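Local coordinates for N-terminal acetyltransferase B complex subunit MDM20 (Candida albicans, PDB 5K04), which serves as the non-catalytic MDM20 subunit of the NatB complex, which acetylates protein N termini, and probably acts as a helical scaffold for the NAT3 subunit, at residues I279-I284 / E299-K304; T307-Y312 / N336-V341; S323-L328 / K345-T350; W353-R358 / N373-R378. All blocks are in the same frame, centred on the assembly; numbering follows the deposited sequence.

Contact 1 (I279-I284 / E299-K304); sequences ISLLKI and ENYYQK
Leu281 lies over one face of the Tyr301 ring while Ser280 meets the edge of that ring. The CD2 methyl of Leu281 stands 3.8 Å from the Tyr301 ring centroid and 19° off the ring normal, which meets the geometry of a CH-pi contact; it is displaced toward the rim, with Leu281 CD2 3.6 Å from Tyr301 CE1. In the plane of the ring, Ser280 CB approaches Tyr301 CD1 at 3.7 Å. CG of Tyr301 is anti to the backbone N (chi1 175°); the ring beyond it directs its hydroxyl to a hydrogen bond with Asp314, which ties the far end of the ring to helix 311-315. Beside this apolar patch a water donates to Ser280 O at 2.9 Å and accepts from Asn300 ND2 at 2.6 Å, so it bridges the Ser280 carbonyl to the Asn300 amide of the other helix. Farther along, the aliphatic Lys304 CD passes Ser280 OG at 3.9 Å, a hydroxyl held by the carbonyl of Thr276. The axes of the two short segments approach to 9.2 Å with 161° between their N-to-C directions, a nearly antiparallel pair consistent with the helical-hairpin architecture of TPR-like proteins. Helix 248-260 packs against Leu281 and Leu282, and helix 311-315 against Leu281, Tyr301 and Ile284, so the pair continues a helical stack in both directions.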
loop_
_atom_site.group_PDB
_atom_site.type_symbol
_atom_site.label_atom_id
_atom_site.label_comp_id
_atom_site.label_asym_id
_atom_site.label_seq_id
_atom_site.Cartn_x
_atom_site.Cartn_y
_atom_site.Cartn_z
ATOM N N ILE A 279 -29.338 8.530 -12.999
ATOM C CA ILE A 279 -30.118 9.184 -14.044
ATOM C C ILE A 279 -30.237 10.679 -13.758
ATOM O O ILE A 279 -30.266 11.499 -14.684
ATOM C CB ILE A 279 -31.499 8.515 -14.171
ATOM C CG1 ILE A 279 -31.362 7.122 -14.772
ATOM C CG2 ILE A 279 -32.484 9.384 -14.976
ATOM C CD1 ILE A 279 -32.686 6.372 -14.805
ATOM N N SER A 280 -30.272 11.059 -12.479
ATOM C CA SER A 280 -30.352 12.472 -12.132
ATOM C C SER A 280 -29.085 13.203 -12.540
ATOM O O SER A 280 -29.146 14.307 -13.086
ATOM C CB SER A 280 -30.617 12.617 -10.639
ATOM O OG SER A 280 -31.908 12.128 -10.333
ATOM N N LEU A 281 -27.927 12.580 -12.312
ATOM C CA LEU A 281 -26.671 13.154 -12.781
ATOM C C LEU A 281 -26.578 13.089 -14.297
ATOM O O LEU A 281 -26.030 14.000 -14.930
ATOM C CB LEU A 281 -25.481 12.426 -12.148
ATOM C CG LEU A 281 -25.232 12.698 -10.665
ATOM C CD1 LEU A 281 -24.053 11.899 -10.151
ATOM C CD2 LEU A 281 -25.014 14.177 -10.406
ATOM N N LEU A 282 -27.108 12.019 -14.893
ATOM C CA LEU A 282 -27.014 11.864 -16.342
ATOM C C LEU A 282 -27.723 12.997 -17.061
ATOM O O LEU A 282 -27.265 13.451 -18.115
ATOM C CB LEU A 282 -27.606 10.527 -16.769
ATOM C CG LEU A 282 -27.368 10.168 -18.233
ATOM C CD1 LEU A 282 -25.885 9.904 -18.463
ATOM C CD2 LEU A 282 -28.208 8.956 -18.622
ATOM N N LYS A 283 -28.843 13.471 -16.494
ATOM C CA LYS A 283 -29.597 14.570 -17.094
ATOM C C LYS A 283 -28.742 15.824 -17.208
ATOM O O LYS A 283 -28.874 16.581 -18.179
ATOM C CB LYS A 283 -30.856 14.842 -16.276
ATOM C CG LYS A 283 -31.954 13.834 -16.532
ATOM C CD LYS A 283 -33.225 14.175 -15.783
ATOM C CE LYS A 283 -34.347 13.184 -16.107
ATOM N NZ LYS A 283 -34.908 13.318 -17.495
ATOM N N ILE A 284 -27.842 16.033 -16.242
ATOM C CA ILE A 284 -26.833 17.081 -16.360
ATOM C C ILE A 284 -25.887 16.770 -17.506
ATOM O O ILE A 284 -25.572 17.636 -18.331
ATOM C CB ILE A 284 -26.059 17.239 -15.042
ATOM C CG1 ILE A 284 -27.031 17.347 -13.864
ATOM C CG2 ILE A 284 -25.166 18.465 -15.127
ATOM C CD1 ILE A 284 -26.358 17.422 -12.517
ATOM N N GLU A 299 -30.601 21.788 -10.258
ATOM C CA GLU A 299 -31.571 22.008 -9.189
ATOM C C GLU A 299 -32.344 20.731 -8.867
ATOM O O GLU A 299 -32.619 20.445 -7.698
ATOM C CB GLU A 299 -32.519 23.148 -9.577
ATOM C CG GLU A 299 -31.871 24.538 -9.549
ATOM C CD GLU A 299 -32.693 25.605 -10.275
ATOM O OE1 GLU A 299 -33.807 25.291 -10.754
ATOM O OE2 GLU A 299 -32.221 26.762 -10.372
ATOM N N ASN A 300 -32.682 19.936 -9.892
ATOM C CA ASN A 300 -33.453 18.715 -9.663
ATOM C C ASN A 300 -32.613 17.663 -8.943
ATOM O O ASN A 300 -33.125 16.940 -8.082
ATOM C CB ASN A 300 -34.004 18.186 -10.993
ATOM C CG ASN A 300 -34.547 16.741 -10.897
ATOM O OD1 ASN A 300 -35.688 16.525 -10.477
ATOM N ND2 ASN A 300 -33.729 15.750 -11.317
ATOM N N TYR A 301 -31.323 17.564 -9.272
ATOM C CA TYR A 301 -30.463 16.647 -8.528
ATOM C C TYR A 301 -30.357 17.075 -7.072
ATOM O O TYR A 301 -30.458 16.243 -6.164
ATOM C CB TYR A 301 -29.068 16.556 -9.155
ATOM C CG TYR A 301 -28.158 15.693 -8.313
ATOM C CD1 TYR A 301 -28.127 14.310 -8.479
ATOM C CD2 TYR A 301 -27.365 16.253 -7.310
ATOM C CE1 TYR A 301 -27.312 13.513 -7.675
ATOM C CE2 TYR A 301 -26.557 15.466 -6.511
ATOM C CZ TYR A 301 -26.530 14.103 -6.690
ATOM O OH TYR A 301 -25.718 13.338 -5.886
ATOM N N TYR A 302 -30.173 18.378 -6.837
ATOM C CA TYR A 302 -30.005 18.893 -5.483
ATOM C C TYR A 302 -31.256 18.659 -4.639
ATOM O O TYR A 302 -31.158 18.339 -3.448
ATOM C CB TYR A 302 -29.659 20.386 -5.531
ATOM C CG TYR A 302 -29.638 21.059 -4.166
ATOM C CD1 TYR A 302 -28.484 21.087 -3.405
ATOM C CD2 TYR A 302 -30.776 21.647 -3.635
ATOM C CE1 TYR A 302 -28.451 21.689 -2.156
ATOM C CE2 TYR A 302 -30.755 22.257 -2.371
ATOM C CZ TYR A 302 -29.590 22.270 -1.642
ATOM O OH TYR A 302 -29.549 22.859 -0.406
ATOM N N GLN A 303 -32.440 18.829 -5.232
ATOM C CA GLN A 303 -33.675 18.658 -4.471
ATOM C C GLN A 303 -33.863 17.215 -4.045
ATOM O O GLN A 303 -34.433 16.946 -2.983
ATOM C CB GLN A 303 -34.884 19.117 -5.294
ATOM C CG GLN A 303 -34.933 20.626 -5.570
ATOM C CD GLN A 303 -34.957 21.474 -4.299
ATOM O OE1 GLN A 303 -35.504 21.066 -3.273
ATOM N NE2 GLN A 303 -34.356 22.662 -4.368
ATOM N N LYS A 304 -33.393 16.281 -4.864
ATOM C CA LYS A 304 -33.516 14.871 -4.547
ATOM C C LYS A 304 -32.415 14.386 -3.616
ATOM O O LYS A 304 -32.643 13.445 -2.848
ATOM C CB LYS A 304 -33.514 14.055 -5.840
ATOM C CG LYS A 304 -34.715 14.342 -6.719
ATOM C CD LYS A 304 -34.704 13.509 -7.986
ATOM C CE LYS A 304 -36.076 13.530 -8.640
ATOM N NZ LYS A 304 -37.130 13.056 -7.686
HETATM O O HOH W 1 -31.354 15.996 -12.394
#

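Contact 2 (T307-Y312 / N336-V341)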
loop_
_atom_site.group_PDB
_atom_site.type_symbol
_atom_site.label_atom_id
_atom_site.label_comp_id
_atom_site.label_asym_id
_atom_site.label_seq_id
_atom_site.Cartn_x
_atom_site.Cartn_y
_atom_site.Cartn_z
ATOM N N THR A 307 -30.115 15.875 1.109
ATOM C CA THR A 307 -30.042 15.162 2.380
ATOM C C THR A 307 -29.017 14.036 2.359
ATOM O O THR A 307 -28.908 13.303 3.351
ATOM C CB THR A 307 -31.405 14.583 2.767
ATOM O OG1 THR A 307 -31.733 13.510 1.886
ATOM C CG2 THR A 307 -32.498 15.650 2.693
ATOM N N LYS A 308 -28.262 13.894 1.267
ATOM C CA LYS A 308 -27.265 12.840 1.116
ATOM C C LYS A 308 -25.867 13.442 1.083
ATOM O O LYS A 308 -25.624 14.457 0.422
ATOM C CB LYS A 308 -27.506 12.021 -0.157
ATOM C CG LYS A 308 -28.958 11.545 -0.305
ATOM C CD LYS A 308 -29.391 10.599 0.815
ATOM C CE LYS A 308 -30.759 9.985 0.505
ATOM N NZ LYS A 308 -31.179 8.909 1.459
ATOM N N LEU A 309 -24.946 12.796 1.790
ATOM C CA LEU A 309 -23.596 13.325 1.878
ATOM C C LEU A 309 -22.894 13.349 0.519
ATOM O O LEU A 309 -21.894 14.054 0.358
ATOM C CB LEU A 309 -22.829 12.500 2.911
ATOM C CG LEU A 309 -21.641 13.145 3.621
ATOM C CD1 LEU A 309 -22.059 14.394 4.403
ATOM C CD2 LEU A 309 -20.992 12.129 4.535
ATOM N N CYS A 310 -23.425 12.623 -0.470
ATOM C CA CYS A 310 -22.840 12.595 -1.807
ATOM C C CYS A 310 -23.058 13.887 -2.591
ATOM O O CYS A 310 -22.274 14.155 -3.510
ATOM C CB CYS A 310 -23.398 11.410 -2.615
ATOM S SG CYS A 310 -25.126 11.430 -3.050
ATOM N N CYS A 311 -24.076 14.699 -2.236
ATOM C CA CYS A 311 -24.555 15.755 -3.130
ATOM C C CYS A 311 -23.415 16.643 -3.632
ATOM O O CYS A 311 -23.253 16.844 -4.840
ATOM C CB CYS A 311 -25.631 16.602 -2.425
ATOM S SG CYS A 311 -26.509 17.721 -3.492
ATOM N N TYR A 312 -22.617 17.175 -2.710
ATOM C CA TYR A 312 -21.575 18.134 -3.075
ATOM C C TYR A 312 -20.572 17.529 -4.044
ATOM O O TYR A 312 -20.212 18.157 -5.047
ATOM C CB TYR A 312 -20.838 18.626 -1.831
ATOM C CG TYR A 312 -19.637 19.466 -2.183
ATOM C CD1 TYR A 312 -19.781 20.794 -2.576
ATOM C CD2 TYR A 312 -18.362 18.939 -2.120
ATOM C CE1 TYR A 312 -18.681 21.572 -2.900
ATOM C CE2 TYR A 312 -17.257 19.705 -2.444
ATOM C CZ TYR A 312 -17.423 21.023 -2.837
ATOM O OH TYR A 312 -16.310 21.772 -3.156
ATOM N N ASN A 336 -32.165 19.906 8.259
ATOM C CA ASN A 336 -31.471 18.663 7.959
ATOM C C ASN A 336 -29.968 18.913 7.931
ATOM O O ASN A 336 -29.463 19.655 7.079
ATOM C CB ASN A 336 -31.943 18.054 6.638
ATOM C CG ASN A 336 -31.194 16.792 6.290
ATOM O OD1 ASN A 336 -30.165 16.839 5.636
ATOM N ND2 ASN A 336 -31.693 15.658 6.747
ATOM N N LEU A 337 -29.266 18.256 8.855
ATOM C CA LEU A 337 -27.840 18.481 9.061
ATOM C C LEU A 337 -27.048 18.333 7.762
ATOM O O LEU A 337 -26.227 19.190 7.420
ATOM C CB LEU A 337 -27.340 17.510 10.136
ATOM C CG LEU A 337 -25.851 17.199 10.188
ATOM C CD1 LEU A 337 -25.016 18.466 10.340
ATOM C CD2 LEU A 337 -25.597 16.263 11.346
ATOM N N ILE A 338 -27.299 17.257 7.015
ATOM C CA ILE A 338 -26.534 17.001 5.792
ATOM C C ILE A 338 -26.853 18.027 4.695
ATOM O O ILE A 338 -25.965 18.428 3.932
ATOM C CB ILE A 338 -26.759 15.546 5.341
ATOM C CG1 ILE A 338 -26.006 14.607 6.308
ATOM C CG2 ILE A 338 -26.308 15.338 3.882
ATOM C CD1 ILE A 338 -26.342 13.142 6.174
ATOM N N THR A 339 -28.101 18.496 4.618
ATOM C CA THR A 339 -28.406 19.641 3.763
ATOM C C THR A 339 -27.492 20.814 4.092
ATOM O O THR A 339 -26.933 21.446 3.193
ATOM C CB THR A 339 -29.875 20.043 3.925
ATOM O OG1 THR A 339 -30.719 18.929 3.617
ATOM C CG2 THR A 339 -30.243 21.228 3.011
ATOM N N VAL A 340 -27.297 21.093 5.384
ATOM C CA VAL A 340 -26.436 22.202 5.783
ATOM C C VAL A 340 -24.980 21.914 5.427
ATOM O O VAL A 340 -24.248 22.801 4.974
ATOM C CB VAL A 340 -26.617 22.491 7.282
ATOM C CG1 VAL A 340 -25.667 23.606 7.742
ATOM C CG2 VAL A 340 -28.061 22.874 7.561
ATOM N N VAL A 341 -24.541 20.671 5.619
ATOM C CA VAL A 341 -23.166 20.306 5.297
ATOM C C VAL A 341 -22.885 20.565 3.818
ATOM O O VAL A 341 -21.870 21.171 3.456
ATOM C CB VAL A 341 -22.905 18.836 5.685
ATOM C CG1 VAL A 341 -21.673 18.281 4.983
ATOM C CG2 VAL A 341 -22.763 18.707 7.186
HETATM O O HOH W 2 -30.071 13.428 6.041
#
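At the capped N terminus of helix 337-346, Asn336 and Ile338 pack against Thr307 and the turn that leads into helix 311-315. Asn336 is the N-cap: its OD1 accepts from Thr339 N at 2.8 Å, with an N-H...O angle of 160° and the donor in the carbonyl plane. The Asn336 side chain crosses that of Thr307 at about a right angle, with Asn336 OD1 3.9 Å from Thr307 CB. Its ND2 gives a hydrogen bond to a water that in turn donates to Thr307 O at 2.9 Å, so both ends of the amide are engaged. Ile338 presses its CG2 against the peptide, 3.3 Å from Thr307 O. Farther along, Leu309 CD1 reaches Val341 CG1 at 3.9 Å. Lys308 points away from this interface and donates through NZ to the carbonyl of Arg86 of the NAT3 subunit. The arrangement is that of an Asn N-cap beside Thr307, with Ile338 and Val341 of the capped helix packed on the type I beta turn Lys308 to Cys311.

Contact 3 (S323-L328 / K345-T350)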
loop_
_atom_site.group_PDB
_atom_site.type_symbol
_atom_site.label_atom_id
_atom_site.label_comp_id
_atom_site.label_asym_id
_atom_site.label_seq_id
_atom_site.Cartn_x
_atom_site.Cartn_y
_atom_site.Cartn_z
ATOM N N SER A 323 -26.396 31.313 -10.198
ATOM C CA SER A 323 -27.750 31.424 -9.662
ATOM C C SER A 323 -28.062 30.303 -8.670
ATOM O O SER A 323 -28.717 30.540 -7.646
ATOM C CB SER A 323 -28.759 31.408 -10.808
ATOM O OG SER A 323 -28.645 30.211 -11.557
ATOM N N PHE A 324 -27.632 29.072 -8.972
ATOM C CA PHE A 324 -27.885 27.951 -8.069
ATOM C C PHE A 324 -27.212 28.171 -6.725
ATOM O O PHE A 324 -27.822 27.964 -5.669
ATOM C CB PHE A 324 -27.399 26.645 -8.702
ATOM C CG PHE A 324 -27.200 25.521 -7.711
ATOM C CD1 PHE A 324 -28.284 24.802 -7.224
ATOM C CD2 PHE A 324 -25.926 25.181 -7.276
ATOM C CE1 PHE A 324 -28.099 23.769 -6.315
ATOM C CE2 PHE A 324 -25.732 24.149 -6.371
ATOM C CZ PHE A 324 -26.819 23.440 -5.887
ATOM N N ILE A 325 -25.949 28.601 -6.752
ATOM C CA ILE A 325 -25.213 28.887 -5.531
ATOM C C ILE A 325 -25.826 30.061 -4.785
ATOM O O ILE A 325 -25.753 30.127 -3.552
ATOM C CB ILE A 325 -23.740 29.146 -5.871
ATOM C CG1 ILE A 325 -23.152 27.948 -6.633
ATOM C CG2 ILE A 325 -22.951 29.470 -4.605
ATOM C CD1 ILE A 325 -22.890 26.732 -5.753
ATOM N N GLY A 326 -26.436 31.002 -5.512
ATOM C CA GLY A 326 -27.077 32.138 -4.874
ATOM C C GLY A 326 -28.104 31.748 -3.835
ATOM O O GLY A 326 -28.356 32.506 -2.895
ATOM N N SER A 327 -28.698 30.565 -3.977
ATOM C CA SER A 327 -29.537 30.013 -2.923
ATOM C C SER A 327 -28.681 29.604 -1.721
ATOM O O SER A 327 -28.702 28.447 -1.289
ATOM C CB SER A 327 -30.351 28.839 -3.467
ATOM O OG SER A 327 -31.061 29.230 -4.633
ATOM N N LEU A 328 -27.907 30.561 -1.198
ATOM C CA LEU A 328 -27.192 30.451 0.069
ATOM C C LEU A 328 -27.895 31.224 1.184
ATOM O O LEU A 328 -27.254 31.665 2.145
ATOM C CB LEU A 328 -25.748 30.938 -0.087
ATOM C CG LEU A 328 -25.429 32.346 -0.630
ATOM C CD1 LEU A 328 -25.432 33.425 0.449
ATOM C CD2 LEU A 328 -24.087 32.356 -1.365
ATOM N N LYS A 345 -20.458 23.498 2.117
ATOM C CA LYS A 345 -19.420 23.131 1.160
ATOM C C LYS A 345 -19.587 23.892 -0.149
ATOM O O LYS A 345 -18.603 24.370 -0.723
ATOM C CB LYS A 345 -19.459 21.632 0.906
ATOM C CG LYS A 345 -18.920 20.799 2.049
ATOM C CD LYS A 345 -19.399 19.372 1.925
ATOM C CE LYS A 345 -18.271 18.424 1.738
ATOM N NZ LYS A 345 -18.649 17.118 2.327
ATOM N N PHE A 346 -20.826 24.012 -0.636
ATOM C CA PHE A 346 -21.047 24.708 -1.896
ATOM C C PHE A 346 -20.547 26.148 -1.823
ATOM O O PHE A 346 -19.900 26.632 -2.759
ATOM C CB PHE A 346 -22.525 24.660 -2.275
ATOM C CG PHE A 346 -22.982 23.325 -2.807
ATOM C CD1 PHE A 346 -22.437 22.807 -3.982
ATOM C CD2 PHE A 346 -23.972 22.597 -2.156
ATOM C CE1 PHE A 346 -22.846 21.573 -4.486
ATOM C CE2 PHE A 346 -24.402 21.369 -2.650
ATOM C CZ PHE A 346 -23.831 20.852 -3.817
ATOM N N VAL A 347 -20.803 26.840 -0.707
ATOM C CA VAL A 347 -20.396 28.238 -0.542
ATOM C C VAL A 347 -18.995 28.326 0.052
ATOM O O VAL A 347 -18.532 29.413 0.410
ATOM C CB VAL A 347 -21.390 29.007 0.341
ATOM C CG1 VAL A 347 -22.793 28.863 -0.204
ATOM C CG2 VAL A 347 -21.316 28.509 1.775
ATOM N N ASN A 348 -18.314 27.186 0.138
ATOM C CA ASN A 348 -17.013 27.035 0.798
ATOM C C ASN A 348 -16.887 27.902 2.053
ATOM O O ASN A 348 -16.039 28.788 2.152
ATOM C CB ASN A 348 -15.869 27.325 -0.164
ATOM C CG ASN A 348 -14.525 26.923 0.416
ATOM O OD1 ASN A 348 -14.456 26.101 1.334
ATOM N ND2 ASN A 348 -13.451 27.508 -0.103
ATOM N N GLN A 349 -17.750 27.620 3.029
ATOM C CA GLN A 349 -17.698 28.316 4.305
ATOM C C GLN A 349 -16.890 27.496 5.296
ATOM O O GLN A 349 -17.142 26.302 5.467
ATOM C CB GLN A 349 -19.094 28.585 4.861
ATOM C CG GLN A 349 -19.060 29.519 6.071
ATOM C CD GLN A 349 -20.426 30.025 6.428
ATOM O OE1 GLN A 349 -21.273 30.230 5.558
ATOM N NE2 GLN A 349 -20.662 30.220 7.714
ATOM N N THR A 350 -15.925 28.148 5.949
ATOM C CA THR A 350 -15.026 27.494 6.888
ATOM C C THR A 350 -15.343 27.791 8.346
ATOM O O THR A 350 -14.738 27.169 9.225
ATOM C CB THR A 350 -13.578 27.914 6.616
ATOM O OG1 THR A 350 -13.515 29.343 6.579
ATOM C CG2 THR A 350 -13.092 27.318 5.297
#
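Phe324 holds CG anti to its backbone N (chi1 161°), whereas Phe346 has CG anti to its carbonyl carbon (chi1 -76°), and the two rings meet edge to face. Their planes stand at 87° with centroids 5.5 Å apart, the values of a T-shaped pair. Phe324 supplies the edge: its CE2 lies 4.2 Å above the plane of the Phe346 ring, offset toward the rim. Beside this pair, Ile325 crosses Phe346 at about a right angle, and Ile325 CD1 comes to 4.1 Å from Phe346 CB. A second apolar patch forms where the chain leaves both helices. There Val347 CG1 touches Leu328 CB at 3.6 Å, the closest approach between the segments. Val347 is the first residue to abandon helical torsions, and Asn348, with positive phi, is the C-prime residue of the Schellman motif that ends helix 337-346. Tyr312 and Tyr302 extend the aromatic cluster, the former edge-to-face with Phe346 and the latter edge-to-face with Phe324. Every side-chain contact between the segments is apolar, and the perpendicular rings bring the hydrogen-bearing edge of Phe324 to the pi face of Phe346, an arrangement expected to be electrostatically favourable.

Contact 4 (W353-R358 / N373-R378)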
loop_
_atom_site.group_PDB
_atom_site.type_symbol
_atom_site.label_atom_id
_atom_site.label_comp_id
_atom_site.label_asym_id
_atom_site.label_seq_id
_atom_site.Cartn_x
_atom_site.Cartn_y
_atom_site.Cartn_z
ATOM N N TRP A 353 -18.668 26.389 13.496
ATOM C CA TRP A 353 -18.982 26.016 14.873
ATOM C C TRP A 353 -20.456 26.217 15.191
ATOM O O TRP A 353 -21.009 25.502 16.035
ATOM C CB TRP A 353 -18.117 26.812 15.852
ATOM C CG TRP A 353 -16.664 26.506 15.693
ATOM C CD1 TRP A 353 -15.677 27.376 15.316
ATOM C CD2 TRP A 353 -16.030 25.231 15.872
ATOM N NE1 TRP A 353 -14.473 26.718 15.251
ATOM C CE2 TRP A 353 -14.657 25.404 15.589
ATOM C CE3 TRP A 353 -16.485 23.967 16.248
ATOM C CZ2 TRP A 353 -13.732 24.359 15.679
ATOM C CZ3 TRP A 353 -15.560 22.926 16.336
ATOM C CH2 TRP A 353 -14.199 23.133 16.050
ATOM N N ASP A 354 -21.109 27.169 14.523
ATOM C CA ASP A 354 -22.531 27.388 14.774
ATOM C C ASP A 354 -23.336 26.134 14.448
ATOM O O ASP A 354 -24.276 25.785 15.170
ATOM C CB ASP A 354 -23.035 28.593 13.969
ATOM C CG ASP A 354 -22.809 28.441 12.466
ATOM O OD1 ASP A 354 -21.756 27.899 12.055
ATOM O OD2 ASP A 354 -23.691 28.857 11.696
ATOM N N VAL A 355 -22.959 25.421 13.381
ATOM C CA VAL A 355 -23.676 24.201 13.024
ATOM C C VAL A 355 -23.295 23.076 13.970
ATOM O O VAL A 355 -24.153 22.292 14.403
ATOM C CB VAL A 355 -23.394 23.820 11.561
ATOM C CG1 VAL A 355 -24.141 22.544 11.194
ATOM C CG2 VAL A 355 -23.784 24.947 10.635
ATOM N N TYR A 356 -22.001 22.982 14.307
ATOM C CA TYR A 356 -21.550 22.048 15.333
ATOM C C TYR A 356 -22.371 22.191 16.616
ATOM O O TYR A 356 -22.844 21.200 17.182
ATOM C CB TYR A 356 -20.062 22.250 15.624
ATOM C CG TYR A 356 -19.634 21.435 16.818
ATOM C CD1 TYR A 356 -19.359 20.077 16.687
ATOM C CD2 TYR A 356 -19.566 22.004 18.086
ATOM C CE1 TYR A 356 -19.008 19.311 17.784
ATOM C CE2 TYR A 356 -19.225 21.250 19.195
ATOM C CZ TYR A 356 -18.938 19.907 19.043
ATOM O OH TYR A 356 -18.581 19.161 20.143
ATOM N N GLU A 357 -22.565 23.424 17.083
ATOM C CA GLU A 357 -23.314 23.627 18.322
ATOM C C GLU A 357 -24.755 23.142 18.216
ATOM O O GLU A 357 -25.363 22.817 19.241
ATOM C CB GLU A 357 -23.283 25.099 18.732
ATOM C CG GLU A 357 -21.913 25.595 19.219
ATOM C CD GLU A 357 -21.463 24.981 20.546
ATOM O OE1 GLU A 357 -22.281 24.318 21.216
ATOM O OE2 GLU A 357 -20.283 25.174 20.917
ATOM N N ARG A 358 -25.308 23.067 17.006
ATOM C CA ARG A 358 -26.667 22.573 16.810
ATOM C C ARG A 358 -26.734 21.062 16.648
ATOM O O ARG A 358 -27.816 20.489 16.785
ATOM C CB ARG A 358 -27.304 23.238 15.586
ATOM C CG ARG A 358 -27.800 24.661 15.832
ATOM C CD ARG A 358 -27.899 25.427 14.521
ATOM N NE ARG A 358 -28.803 24.774 13.577
ATOM C CZ ARG A 358 -28.770 24.950 12.254
ATOM N NH1 ARG A 358 -27.870 25.762 11.702
ATOM N NH2 ARG A 358 -29.640 24.308 11.479
ATOM N N ASN A 373 -18.818 16.726 11.533
ATOM C CA ASN A 373 -17.375 16.790 11.615
ATOM C C ASN A 373 -16.716 16.804 10.250
ATOM O O ASN A 373 -15.480 16.849 10.170
ATOM C CB ASN A 373 -16.897 15.650 12.500
ATOM C CG ASN A 373 -17.253 15.902 13.949
ATOM O OD1 ASN A 373 -17.195 17.055 14.404
ATOM N ND2 ASN A 373 -17.655 14.851 14.675
ATOM N N GLU A 374 -17.524 16.755 9.185
ATOM C CA GLU A 374 -17.045 17.161 7.874
ATOM C C GLU A 374 -16.813 18.663 7.852
ATOM O O GLU A 374 -15.834 19.143 7.268
ATOM C CB GLU A 374 -18.057 16.757 6.802
ATOM C CG GLU A 374 -18.229 15.241 6.595
ATOM C CD GLU A 374 -16.969 14.538 6.064
ATOM O OE1 GLU A 374 -16.636 13.433 6.552
ATOM O OE2 GLU A 374 -16.308 15.103 5.159
ATOM N N LEU A 375 -17.705 19.416 8.513
ATOM C CA LEU A 375 -17.583 20.867 8.607
ATOM C C LEU A 375 -16.515 21.276 9.617
ATOM O O LEU A 375 -15.689 22.156 9.332
ATOM C CB LEU A 375 -18.938 21.475 8.980
ATOM C CG LEU A 375 -19.980 21.229 7.890
ATOM C CD1 LEU A 375 -21.204 22.144 8.014
ATOM C CD2 LEU A 375 -19.318 21.416 6.534
ATOM N N THR A 376 -16.505 20.634 10.792
ATOM C CA THR A 376 -15.555 21.016 11.835
ATOM C C THR A 376 -14.116 20.732 11.407
ATOM O O THR A 376 -13.212 21.536 11.684
ATOM C CB THR A 376 -15.893 20.308 13.156
ATOM O OG1 THR A 376 -15.776 18.883 13.026
ATOM C CG2 THR A 376 -17.301 20.643 13.572
ATOM N N LEU A 377 -13.884 19.608 10.715
ATOM C CA LEU A 377 -12.531 19.313 10.244
ATOM C C LEU A 377 -12.057 20.371 9.250
ATOM O O LEU A 377 -10.941 20.891 9.362
ATOM C CB LEU A 377 -12.476 17.913 9.632
ATOM C CG LEU A 377 -11.105 17.450 9.110
ATOM C CD1 LEU A 377 -10.068 17.398 10.229
ATOM C CD2 LEU A 377 -11.222 16.109 8.429
ATOM N N ARG A 378 -12.919 20.745 8.302
ATOM C CA ARG A 378 -12.609 21.854 7.404
ATOM C C ARG A 378 -12.286 23.128 8.185
ATOM O O ARG A 378 -11.330 23.842 7.868
ATOM C CB ARG A 378 -13.785 22.088 6.444
ATOM C CG ARG A 378 -13.846 21.127 5.255
ATOM C CD ARG A 378 -15.160 21.252 4.499
ATOM N NE ARG A 378 -15.201 20.435 3.281
ATOM C CZ ARG A 378 -15.195 20.917 2.034
ATOM N NH1 ARG A 378 -15.147 22.227 1.815
ATOM N NH2 ARG A 378 -15.239 20.086 0.997
#
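Thr376 meets two aromatic side chains of helix 353-358, and its methyl carries most of the contact. Trp353 crosses the threonine at about a right angle, bringing CZ3 of the indole to 4.0 Å from Thr376 CG2. Although the Trp353 side chain leaves its backbone heading away from the second helix, the length of the indole returns its six-membered ring to that helix. Tyr356 crosses Thr376 obliquely instead, its CD1 3.8 Å from Thr376 CG2 and its CB at the same distance from that methyl. In Thr376, chi1 (63°) sets OG1 between the backbone N and the carbonyl carbon, with CG2 anti to the carbonyl carbon. The hydroxyl donates to Asn373 OD1 at 2.7 Å, within its own helix, at a C=O...donor angle of 118° and slightly tilted from the carbonyl plane. The polar and apolar branches of the threonine are therefore divided between its own helix and the neighbouring one. The short segments approach to 9.1 Å and their N-to-C directions differ by 145°, an inclined, roughly antiparallel pair, as in the helical hairpins of TPR-like proteins. On another part of the interface, Val355 CG1 faces Leu375 CD1 at 4.3 Å. These two also pack on helix 337-346, Val355 against Val340 and Leu375 against Val341. Leu401 of helix 388-404 packs against Tyr356, Asn373 and Thr376, while Asn373 ND2 is hydrogen-bonded to Asp405.

From the N terminus, contact 1 closes first, joining helices 277-289 and 295-305 across a short connection. The chain then enters contact 2, whose second segment lies 24 residues on, in helix 337-346. Contact 3 opens within that span and closes after it, so contacts 2 and 3 cross, both using helix 337-346. Contact 4 follows in series, closing helix 353-358 on helix 372-383. Direct packing supports the continuity: Tyr301 touches Cys310 and Cys311 between contacts 1 and 2, Leu337 meets Val355 between 2 and 4, and Lys345 lies against Arg378 between 3 and 4. Contacts 1 and 4 do not touch, their nearest atoms being about 12 Å apart; contacts 2 and 3 bridge them.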